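Local coordinates for similar to N-acetyltransferase (Staphylococcus aureus subsp. aureus, PDB 4MBU), which probably catalyses transfer of an acetyl group from acetyl-CoA to an amine acceptor, at residues N26-Y31 and Y149-W154; I83-Y88 and Q101-L106; L132-N137 and A158-D163. All coordinates share one frame; numbering follows the deposited sequence.

Interaction 1. Residues N26-Y31 and Y149-W154; sequences NTTAVY and YKFDYW
A beta-hairpin tip of the GNAT fold docks here on the loop that follows helix 13-26, a region that in relatives often borders the acceptor site. The hairpin joins strands 139-150 and 153-163 through a type I' turn from Lys150 to Tyr153, closed by paired backbone bonds between these two residues. From its base Lys150 reaches straight into the loop. CG is anti to the backbone N (chi1 -161°) and the rest of the chain is fully extended, so that the ammonium group lands between two loop carbonyls. Lys150 NZ donates to Thr27 O at 2.8 Å and to Val30 O at 2.9 Å, both nearly along the C=O axes. Ile24 O and Thr32 O also bond to NZ, so four main-chain carbonyls surround the ammonium group, which has three hydrogens to share among them. Ile24 O and Thr27 O lie at the C-terminal end of helix 13-26, whose partial negative charge probably helps to keep the buried lysine protonated.

Phe151, in the turn, leans its ring on the end of the helix: Phe151 CZ lies 3.8 Å from Asn26 C, and Phe151 CE2 is 3.8 Å from Thr27 O, while Thr27 N sits in the plane at the ring edge. One face of the same ring is covered by Lys150 CG. Thr28 CG2 lies beside them, 4.3 Å from Phe151 CD2 and 4.1 Å from Tyr153 OH, with the threonine and tyrosine side chains crossing at about a right angle. The loop is also braced from within. Thr27 OG1, which bonds to Ala23 O as well, forms an ST turn by accepting from Ala29 N at 3.0 Å, with an N-H...O angle of 159°.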
loop_
_atom_site.group_PDB
_atom_site.type_symbol
_atom_site.label_atom_id
_atom_site.label_comp_id
_atom_site.label_asym_id
_atom_site.label_seq_id
_atom_site.Cartn_x
_atom_site.Cartn_y
_atom_site.Cartn_z
ATOM N N ASN A 26 9.282 -10.238 -20.686
ATOM C CA ASN A 26 8.953 -8.813 -20.753
ATOM C C ASN A 26 8.499 -8.137 -19.467
ATOM O O ASN A 26 8.422 -6.913 -19.406
ATOM C CB ASN A 26 7.880 -8.590 -21.821
ATOM C CG ASN A 26 8.362 -8.970 -23.194
ATOM O OD1 ASN A 26 7.890 -9.950 -23.779
ATOM N ND2 ASN A 26 9.332 -8.208 -23.715
ATOM N N THR A 27 8.158 -8.919 -18.452
ATOM C CA THR A 27 7.556 -8.334 -17.257
ATOM C C THR A 27 8.168 -8.888 -15.987
ATOM O O THR A 27 8.956 -9.840 -16.016
ATOM C CB THR A 27 6.023 -8.579 -17.192
ATOM O OG1 THR A 27 5.783 -9.922 -16.758
ATOM C CG2 THR A 27 5.363 -8.367 -18.564
ATOM N N THR A 28 7.768 -8.294 -14.871
ATOM C CA THR A 28 8.164 -8.746 -13.549
ATOM C C THR A 28 7.074 -9.622 -12.933
ATOM O O THR A 28 7.044 -9.824 -11.724
ATOM C CB THR A 28 8.371 -7.554 -12.634
ATOM O OG1 THR A 28 7.160 -6.797 -12.589
ATOM C CG2 THR A 28 9.488 -6.670 -13.161
ATOM N N ALA A 29 6.166 -10.117 -13.769
ATOM C CA ALA A 29 5.076 -10.958 -13.290
ATOM C C ALA A 29 5.592 -12.337 -12.851
ATOM O O ALA A 29 4.949 -13.030 -12.064
ATOM C CB ALA A 29 4.009 -11.105 -14.368
ATOM N N VAL A 30 6.752 -12.725 -13.379
ATOM C CA VAL A 30 7.428 -13.958 -12.982
ATOM C C VAL A 30 8.858 -13.593 -12.597
ATOM O O VAL A 30 9.601 -13.052 -13.427
ATOM C CB VAL A 30 7.480 -14.971 -14.143
ATOM C CG1 VAL A 30 7.983 -16.321 -13.645
ATOM C CG2 VAL A 30 6.107 -15.142 -14.783
ATOM N N TYR A 31 9.244 -13.863 -11.347
ATOM C CA TYR A 31 10.607 -13.579 -10.897
ATOM C C TYR A 31 11.581 -14.648 -11.440
ATOM O O TYR A 31 12.304 -15.308 -10.686
ATOM C CB TYR A 31 10.691 -13.481 -9.363
ATOM C CG TYR A 31 10.171 -12.179 -8.743
ATOM C CD1 TYR A 31 9.244 -11.381 -9.407
ATOM C CD2 TYR A 31 10.623 -11.749 -7.493
ATOM C CE1 TYR A 31 8.769 -10.197 -8.838
ATOM C CE2 TYR A 31 10.143 -10.560 -6.909
ATOM C CZ TYR A 31 9.217 -9.797 -7.597
ATOM O OH TYR A 31 8.726 -8.620 -7.056
ATOM N N TYR A 149 15.265 -9.022 -8.020
ATOM C CA TYR A 149 16.136 -8.224 -8.883
ATOM C C TYR A 149 15.948 -8.671 -10.337
ATOM O O TYR A 149 16.204 -9.828 -10.688
ATOM C CB TYR A 149 17.615 -8.365 -8.459
ATOM C CG TYR A 149 18.593 -7.449 -9.199
ATOM C CD1 TYR A 149 18.676 -6.096 -8.893
ATOM C CD2 TYR A 149 19.448 -7.946 -10.179
ATOM C CE1 TYR A 149 19.569 -5.256 -9.550
ATOM C CE2 TYR A 149 20.346 -7.112 -10.846
ATOM C CZ TYR A 149 20.397 -5.768 -10.527
ATOM O OH TYR A 149 21.273 -4.924 -11.171
ATOM N N LYS A 150 15.496 -7.758 -11.185
ATOM C CA LYS A 150 15.279 -8.089 -12.590
ATOM C C LYS A 150 15.339 -6.819 -13.426
ATOM O O LYS A 150 14.985 -5.729 -12.944
ATOM C CB LYS A 150 13.926 -8.784 -12.772
ATOM C CG LYS A 150 13.788 -9.571 -14.080
ATOM C CD LYS A 150 12.407 -10.248 -14.170
ATOM C CE LYS A 150 12.245 -10.991 -15.493
ATOM N NZ LYS A 150 10.945 -11.723 -15.596
ATOM N N PHE A 151 15.805 -6.958 -14.663
ATOM C CA PHE A 151 15.933 -5.809 -15.568
ATOM C C PHE A 151 16.775 -4.707 -14.912
ATOM O O PHE A 151 16.487 -3.522 -15.077
ATOM C CB PHE A 151 14.546 -5.254 -15.935
ATOM C CG PHE A 151 13.649 -6.246 -16.638
ATOM C CD1 PHE A 151 14.161 -7.128 -17.577
ATOM C CD2 PHE A 151 12.288 -6.283 -16.362
ATOM C CE1 PHE A 151 13.325 -8.031 -18.234
ATOM C CE2 PHE A 151 11.452 -7.185 -17.006
ATOM C CZ PHE A 151 11.973 -8.056 -17.944
ATOM N N ASP A 152 17.780 -5.112 -14.135
ATOM C CA ASP A 152 18.729 -4.189 -13.503
ATOM C C ASP A 152 18.165 -3.295 -12.408
ATOM O O ASP A 152 18.839 -2.356 -11.966
ATOM C CB ASP A 152 19.398 -3.309 -14.546
ATOM C CG ASP A 152 20.065 -4.110 -15.617
ATOM O OD1 ASP A 152 20.639 -5.169 -15.302
ATOM O OD2 ASP A 152 19.999 -3.675 -16.768
ATOM N N TYR A 153 16.952 -3.579 -11.955
ATOM C CA TYR A 153 16.451 -2.856 -10.790
ATOM C C TYR A 153 15.887 -3.756 -9.682
ATOM O O TYR A 153 15.544 -4.926 -9.909
ATOM C CB TYR A 153 15.483 -1.742 -11.195
ATOM C CG TYR A 153 14.376 -2.156 -12.132
ATOM C CD1 TYR A 153 13.249 -2.819 -11.653
ATOM C CD2 TYR A 153 14.434 -1.849 -13.488
ATOM C CE1 TYR A 153 12.216 -3.188 -12.502
ATOM C CE2 TYR A 153 13.403 -2.216 -14.349
ATOM C CZ TYR A 153 12.297 -2.888 -13.848
ATOM O OH TYR A 153 11.266 -3.254 -14.687
ATOM N N TRP A 154 15.827 -3.208 -8.473
ATOM C CA TRP A 154 15.326 -3.952 -7.333
ATOM C C TRP A 154 13.802 -3.981 -7.363
ATOM O O TRP A 154 13.171 -3.034 -7.815
ATOM C CB TRP A 154 15.876 -3.355 -6.036
ATOM C CG TRP A 154 17.360 -3.552 -5.937
ATOM C CD1 TRP A 154 18.335 -2.628 -6.214
ATOM C CD2 TRP A 154 18.045 -4.761 -5.573
ATOM N NE1 TRP A 154 19.584 -3.189 -6.035
ATOM C CE2 TRP A 154 19.433 -4.494 -5.640
ATOM C CE3 TRP A 154 17.620 -6.040 -5.196
ATOM C CZ2 TRP A 154 20.398 -5.462 -5.342
ATOM C CZ3 TRP A 154 18.575 -6.996 -4.898
ATOM C CH2 TRP A 154 19.951 -6.705 -4.976
#

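Interaction 2. Residues I83-Y88 and Q101-L106; sequences IEHSIY and QLLQRL
Ile87 lies against three helix residues at once, using a different branch for each. With CG1 beside the backbone N (chi1 -61°) and CD1 extended, Ile87 CD1 comes within 3.7 Å of Leu103 CB, the two side chains crossing at about a right angle. Ile87 CG1 meets Leu106 CD1, also at 3.7 Å, and Ile87 CG2, anti to the backbone N, touches Leu102 CD1 at 4.1 Å. In these last two pairs the side chains slide past each other in opposite directions.

Two residues earlier, on the same side of the strand, His85 points to the same helix. Its ring, in the crowded position between backbone N and carbonyl carbon (chi1 69°), meets two leucine methyls obliquely, both from the helix side: Leu106 CD1 is 3.8 Å from His85 CD2, and Leu103 CD1 is 3.8 Å from His85 NE2. Leu106 CD1 thus wedges between His85 and Ile87.

Strand 82-89 and helix 98-112 are the first two elements of a beta-alpha-beta unit completed by strand 117-123. The short axes run nearly antiparallel, at 155° and 9.2 Å apart. The connection into the helix carries the GNAT signature Q/R-x-x-G-x-G/A, here R-x-x-G-x-A, which probably binds the acetyl-CoA pyrophosphate as in relatives. Phe56 of strand 55-60 packs on Leu102 and Leu106.

No hydrogen bond joins these two segments, which meet through van der Waals packing. His85 NE2 is hydrogen-bonded to His133 NE2; such an N-to-N bond needs one nitrogen as acceptor, so at least one of the two imidazoles is probably neutral.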
loop_
_atom_site.group_PDB
_atom_site.type_symbol
_atom_site.label_atom_id
_atom_site.label_comp_id
_atom_site.label_asym_id
_atom_site.label_seq_id
_atom_site.Cartn_x
_atom_site.Cartn_y
_atom_site.Cartn_z
ATOM N N ILE A 83 -3.440 -21.082 0.539
ATOM C CA ILE A 83 -2.965 -21.318 -0.821
ATOM C C ILE A 83 -2.533 -20.002 -1.454
ATOM O O ILE A 83 -3.022 -18.943 -1.084
ATOM C CB ILE A 83 -4.069 -21.963 -1.704
ATOM C CG1 ILE A 83 -5.421 -21.350 -1.362
ATOM C CG2 ILE A 83 -4.113 -23.490 -1.506
ATOM C CD1 ILE A 83 -6.528 -21.719 -2.330
ATOM N N GLU A 84 -1.615 -20.067 -2.409
ATOM C CA GLU A 84 -1.245 -18.889 -3.176
ATOM C C GLU A 84 -1.636 -19.137 -4.615
ATOM O O GLU A 84 -1.405 -20.236 -5.154
ATOM C CB GLU A 84 0.256 -18.628 -3.090
ATOM C CG GLU A 84 0.729 -17.521 -4.042
ATOM C CD GLU A 84 2.187 -17.143 -3.829
ATOM O OE1 GLU A 84 2.812 -17.671 -2.876
ATOM O OE2 GLU A 84 2.711 -16.307 -4.606
ATOM N N HIS A 85 -2.231 -18.128 -5.244
ATOM C CA HIS A 85 -2.639 -18.289 -6.640
ATOM C C HIS A 85 -1.826 -17.435 -7.591
ATOM O O HIS A 85 -1.148 -16.489 -7.182
ATOM C CB HIS A 85 -4.112 -17.940 -6.826
ATOM C CG HIS A 85 -4.401 -16.486 -6.660
ATOM N ND1 HIS A 85 -4.483 -15.880 -5.426
ATOM C CD2 HIS A 85 -4.625 -15.513 -7.575
ATOM C CE1 HIS A 85 -4.747 -14.595 -5.588
ATOM N NE2 HIS A 85 -4.841 -14.350 -6.880
ATOM N N SER A 86 -1.912 -17.774 -8.873
ATOM C CA SER A 86 -1.341 -16.941 -9.922
ATOM C C SER A 86 -2.215 -16.964 -11.169
ATOM O O SER A 86 -2.894 -17.961 -11.465
ATOM C CB SER A 86 0.108 -17.337 -10.230
ATOM O OG SER A 86 0.277 -18.734 -10.240
ATOM N N ILE A 87 -2.214 -15.838 -11.875
ATOM C CA ILE A 87 -3.046 -15.637 -13.053
ATOM C C ILE A 87 -2.195 -14.989 -14.137
ATOM O O ILE A 87 -1.470 -14.035 -13.869
ATOM C CB ILE A 87 -4.218 -14.689 -12.757
ATOM C CG1 ILE A 87 -5.138 -15.255 -11.673
ATOM C CG2 ILE A 87 -5.025 -14.390 -14.028
ATOM C CD1 ILE A 87 -6.087 -14.200 -11.110
ATOM N N TYR A 88 -2.291 -15.504 -15.357
ATOM C CA TYR A 88 -1.561 -14.946 -16.488
ATOM C C TYR A 88 -2.494 -14.789 -17.678
ATOM O O TYR A 88 -3.215 -15.716 -18.038
ATOM C CB TYR A 88 -0.387 -15.849 -16.854
ATOM C CG TYR A 88 0.581 -16.072 -15.720
ATOM C CD1 TYR A 88 1.583 -15.156 -15.455
ATOM C CD2 TYR A 88 0.485 -17.194 -14.913
ATOM C CE1 TYR A 88 2.465 -15.350 -14.436
ATOM C CE2 TYR A 88 1.366 -17.401 -13.884
ATOM C CZ TYR A 88 2.353 -16.467 -13.652
ATOM O OH TYR A 88 3.243 -16.640 -12.629
ATOM N N GLN A 101 -12.359 -12.955 -14.499
ATOM C CA GLN A 101 -13.099 -14.217 -14.586
ATOM C C GLN A 101 -12.294 -15.398 -14.034
ATOM O O GLN A 101 -12.843 -16.299 -13.359
ATOM C CB GLN A 101 -13.538 -14.488 -16.033
ATOM C CG GLN A 101 -14.620 -13.525 -16.546
ATOM C CD GLN A 101 -15.125 -13.895 -17.938
ATOM O OE1 GLN A 101 -15.503 -15.039 -18.199
ATOM N NE2 GLN A 101 -15.112 -12.928 -18.839
ATOM N N LEU A 102 -10.992 -15.390 -14.317
ATOM C CA LEU A 102 -10.115 -16.422 -13.779
ATOM C C LEU A 102 -10.052 -16.349 -12.250
ATOM O O LEU A 102 -10.198 -17.361 -11.577
ATOM C CB LEU A 102 -8.721 -16.345 -14.411
ATOM C CG LEU A 102 -8.698 -16.889 -15.843
ATOM C CD1 LEU A 102 -7.433 -16.510 -16.548
ATOM C CD2 LEU A 102 -8.836 -18.395 -15.820
ATOM N N LEU A 103 -9.866 -15.151 -11.703
ATOM C CA LEU A 103 -9.790 -14.985 -10.254
ATOM C C LEU A 103 -11.084 -15.438 -9.601
ATOM O O LEU A 103 -11.072 -16.118 -8.576
ATOM C CB LEU A 103 -9.503 -13.524 -9.885
ATOM C CG LEU A 103 -9.480 -13.247 -8.385
ATOM C CD1 LEU A 103 -8.553 -14.222 -7.654
ATOM C CD2 LEU A 103 -9.042 -11.807 -8.128
ATOM N N GLN A 104 -12.201 -15.052 -10.198
ATOM C CA GLN A 104 -13.511 -15.473 -9.698
ATOM C C GLN A 104 -13.577 -16.998 -9.609
ATOM O O GLN A 104 -13.980 -17.569 -8.577
ATOM C CB GLN A 104 -14.596 -14.927 -10.629
ATOM C CG GLN A 104 -16.011 -15.287 -10.246
ATOM C CD GLN A 104 -17.021 -14.719 -11.228
ATOM O OE1 GLN A 104 -16.735 -14.582 -12.423
ATOM N NE2 GLN A 104 -18.204 -14.379 -10.730
ATOM N N ARG A 105 -13.148 -17.664 -10.681
ATOM C CA ARG A 105 -13.178 -19.127 -10.703
ATOM C C ARG A 105 -12.239 -19.748 -9.656
ATOM O O ARG A 105 -12.602 -20.712 -8.966
ATOM C CB ARG A 105 -12.864 -19.634 -12.117
ATOM C CG ARG A 105 -12.936 -21.144 -12.280
ATOM C CD ARG A 105 -14.359 -21.674 -12.091
ATOM N NE ARG A 105 -14.403 -23.132 -12.204
ATOM C CZ ARG A 105 -14.185 -23.968 -11.190
ATOM N NH1 ARG A 105 -13.908 -23.496 -9.977
ATOM N NH2 ARG A 105 -14.238 -25.283 -11.388
ATOM N N LEU A 106 -11.048 -19.171 -9.518
ATOM C CA LEU A 106 -10.098 -19.591 -8.481
ATOM C C LEU A 106 -10.720 -19.499 -7.101
ATOM O O LEU A 106 -10.606 -20.430 -6.304
ATOM C CB LEU A 106 -8.827 -18.731 -8.502
ATOM C CG LEU A 106 -7.846 -18.946 -9.653
ATOM C CD1 LEU A 106 -6.714 -17.894 -9.594
ATOM C CD2 LEU A 106 -7.281 -20.365 -9.619
#

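Interaction 3. Residues L132-N137 and A158-D163; sequences LHQKFN and AFYELD
The tight part of this contact is a single methyl, Leu162 CD1, set against the turn that ends helix 127-135. With CG anti to the backbone N (chi1 176°), Leu162 carries CD1 to 3.6 Å from Asn137 O and 3.7 Å from Phe136 O, against the two carbonyl oxygens of the turn. That turn is a Schellman motif. Asn137, at positive phi (67°), is its C-prime residue: Asn137 N bonds to Gln134 O at 2.9 Å, and Phe138 N to His133 O.

Further along, packing is looser. Gln134 CG lies obliquely beside the Tyr160 ring, 4.4 Å from Tyr160 CE1, while the ring itself stacks on His140. At the outer side, polar ends turn to other molecules: Gln134 NE2 bonds to His140 O of a third subunit and to a phosphate ion, and Asn137 OD1 to Lys139 NZ of that subunit.

Residues 132-137 and 158-163 thus meet mainly by van der Waals packing, a methyl on two carbonyl oxygens, with no hydrogen bond between them; Asn137 N is used in capping the helix, and Asn137 OD1 and Gln134 NE2 in the contact with the third subunit.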
loop_
_atom_site.group_PDB
_atom_site.type_symbol
_atom_site.label_atom_id
_atom_site.label_comp_id
_atom_site.label_asym_id
_atom_site.label_seq_id
_atom_site.Cartn_x
_atom_site.Cartn_y
_atom_site.Cartn_z
ATOM N N LEU A 132 -7.330 -5.194 -9.462
ATOM C CA LEU A 132 -8.215 -6.359 -9.634
ATOM C C LEU A 132 -8.408 -7.085 -8.313
ATOM O O LEU A 132 -9.497 -7.562 -7.985
ATOM C CB LEU A 132 -7.619 -7.321 -10.662
ATOM C CG LEU A 132 -8.387 -8.632 -10.809
ATOM C CD1 LEU A 132 -9.740 -8.377 -11.443
ATOM C CD2 LEU A 132 -7.589 -9.642 -11.609
ATOM N N HIS A 133 -7.342 -7.174 -7.539
ATOM C CA HIS A 133 -7.449 -7.902 -6.287
ATOM C C HIS A 133 -8.232 -7.127 -5.244
ATOM O O HIS A 133 -9.047 -7.703 -4.510
ATOM C CB HIS A 133 -6.067 -8.334 -5.801
ATOM C CG HIS A 133 -5.570 -9.558 -6.495
ATOM N ND1 HIS A 133 -5.051 -9.530 -7.774
ATOM C CD2 HIS A 133 -5.575 -10.859 -6.121
ATOM C CE1 HIS A 133 -4.722 -10.758 -8.137
ATOM N NE2 HIS A 133 -5.035 -11.582 -7.153
ATOM N N GLN A 134 -7.998 -5.818 -5.190
ATOM C CA GLN A 134 -8.791 -4.957 -4.326
ATOM C C GLN A 134 -10.270 -5.090 -4.669
ATOM O O GLN A 134 -11.111 -5.118 -3.772
ATOM C CB GLN A 134 -8.348 -3.496 -4.470
ATOM C CG GLN A 134 -6.963 -3.199 -3.894
ATOM C CD GLN A 134 -6.606 -1.729 -4.021
ATOM O OE1 GLN A 134 -6.733 -1.148 -5.100
ATOM N NE2 GLN A 134 -6.167 -1.118 -2.919
ATOM N N LYS A 135 -10.582 -5.169 -5.965
ATOM C CA LYS A 135 -11.976 -5.342 -6.394
ATOM C C LYS A 135 -12.618 -6.580 -5.769
ATOM O O LYS A 135 -13.790 -6.555 -5.408
ATOM C CB LYS A 135 -12.089 -5.408 -7.925
ATOM C CG LYS A 135 -13.535 -5.397 -8.438
ATOM C CD LYS A 135 -13.629 -5.491 -9.974
ATOM C CE LYS A 135 -13.524 -6.934 -10.463
ATOM N NZ LYS A 135 -13.913 -7.126 -11.902
ATOM N N PHE A 136 -11.844 -7.657 -5.624
ATOM C CA PHE A 136 -12.353 -8.892 -5.025
ATOM C C PHE A 136 -12.115 -8.938 -3.515
ATOM O O PHE A 136 -12.146 -10.010 -2.908
ATOM C CB PHE A 136 -11.718 -10.113 -5.702
ATOM C CG PHE A 136 -12.326 -10.440 -7.040
ATOM C CD1 PHE A 136 -13.339 -11.380 -7.140
ATOM C CD2 PHE A 136 -11.907 -9.790 -8.188
ATOM C CE1 PHE A 136 -13.910 -11.674 -8.365
ATOM C CE2 PHE A 136 -12.474 -10.083 -9.411
ATOM C CZ PHE A 136 -13.475 -11.027 -9.499
ATOM N N ASN A 137 -11.856 -7.773 -2.925
ATOM C CA ASN A 137 -11.732 -7.639 -1.474
ATOM C C ASN A 137 -10.517 -8.336 -0.835
ATOM O O ASN A 137 -10.561 -8.740 0.334
ATOM C CB ASN A 137 -13.046 -8.050 -0.802
ATOM C CG ASN A 137 -14.229 -7.227 -1.296
ATOM O OD1 ASN A 137 -14.155 -5.992 -1.368
ATOM N ND2 ASN A 137 -15.318 -7.908 -1.659
ATOM N N ALA A 158 4.515 -7.285 -3.042
ATOM C CA ALA A 158 3.387 -7.011 -2.162
ATOM C C ALA A 158 2.551 -8.273 -1.958
ATOM O O ALA A 158 2.352 -9.055 -2.878
ATOM C CB ALA A 158 2.538 -5.899 -2.726
ATOM N N PHE A 159 2.080 -8.484 -0.740
ATOM C CA PHE A 159 1.208 -9.617 -0.471
ATOM C C PHE A 159 -0.214 -9.108 -0.300
ATOM O O PHE A 159 -0.459 -8.176 0.470
ATOM C CB PHE A 159 1.641 -10.329 0.806
ATOM C CG PHE A 159 2.807 -11.254 0.627
ATOM C CD1 PHE A 159 3.856 -11.233 1.525
ATOM C CD2 PHE A 159 2.839 -12.170 -0.407
ATOM C CE1 PHE A 159 4.928 -12.088 1.383
ATOM C CE2 PHE A 159 3.919 -13.030 -0.557
ATOM C CZ PHE A 159 4.958 -12.989 0.342
ATOM N N TYR A 160 -1.147 -9.718 -1.020
ATOM C CA TYR A 160 -2.561 -9.421 -0.844
ATOM C C TYR A 160 -3.246 -10.682 -0.375
ATOM O O TYR A 160 -2.894 -11.782 -0.803
ATOM C CB TYR A 160 -3.185 -8.889 -2.140
ATOM C CG TYR A 160 -2.805 -7.447 -2.400
ATOM C CD1 TYR A 160 -3.700 -6.408 -2.145
ATOM C CD2 TYR A 160 -1.541 -7.124 -2.867
ATOM C CE1 TYR A 160 -3.336 -5.094 -2.358
ATOM C CE2 TYR A 160 -1.174 -5.814 -3.090
ATOM C CZ TYR A 160 -2.076 -4.807 -2.828
ATOM O OH TYR A 160 -1.714 -3.499 -3.048
ATOM N N GLU A 161 -4.195 -10.543 0.540
ATOM C CA GLU A 161 -4.853 -11.742 1.044
ATOM C C GLU A 161 -6.359 -11.611 1.131
ATOM O O GLU A 161 -6.897 -10.540 1.448
ATOM C CB GLU A 161 -4.251 -12.212 2.380
ATOM C CG GLU A 161 -4.559 -11.346 3.583
ATOM C CD GLU A 161 -4.007 -11.936 4.876
ATOM O OE1 GLU A 161 -3.387 -11.181 5.650
ATOM O OE2 GLU A 161 -4.205 -13.147 5.127
ATOM N N LEU A 162 -7.024 -12.718 0.824
ATOM C CA LEU A 162 -8.464 -12.849 0.987
ATOM C C LEU A 162 -8.777 -13.911 2.025
ATOM O O LEU A 162 -8.297 -15.062 1.924
ATOM C CB LEU A 162 -9.100 -13.244 -0.340
ATOM C CG LEU A 162 -10.600 -13.525 -0.365
ATOM C CD1 LEU A 162 -11.401 -12.252 -0.057
ATOM C CD2 LEU A 162 -10.988 -14.090 -1.723
ATOM N N ASP A 163 -9.571 -13.517 3.025
ATOM C CA ASP A 163 -10.169 -14.459 3.966
ATOM C C ASP A 163 -11.362 -15.119 3.287
ATOM O O ASP A 163 -12.385 -14.469 3.031
ATOM C CB ASP A 163 -10.656 -13.752 5.235
ATOM C CG ASP A 163 -11.085 -14.740 6.327
ATOM O OD1 ASP A 163 -11.223 -15.955 6.035
ATOM O OD2 ASP A 163 -11.276 -14.313 7.484
#

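All three contacts rest on one mixed sheet. Interactions 2 and 3 are closest, with centres about 11 Å apart, bridged by a probable hydrogen bond of 2.8 Å between His85 NE2 and His133 NE2; Leu103 CD2 packs on Phe136 CD2 at 3.5 Å. Interaction 1 lies about 21 Å from interaction 2, yet Val30 CG2 touches Tyr88 CE1 at 3.7 Å; it shares strand 153-163 with interaction 3. Interaction 2 joins strand and helix beside the probable acetyl-CoA site, while interaction 1 lies at loops that in relatives often border the acceptor site. Cadmium ions lie about 4 Å from the side chains of Ser86 and Tyr160 and about 8 Å from that of Val30.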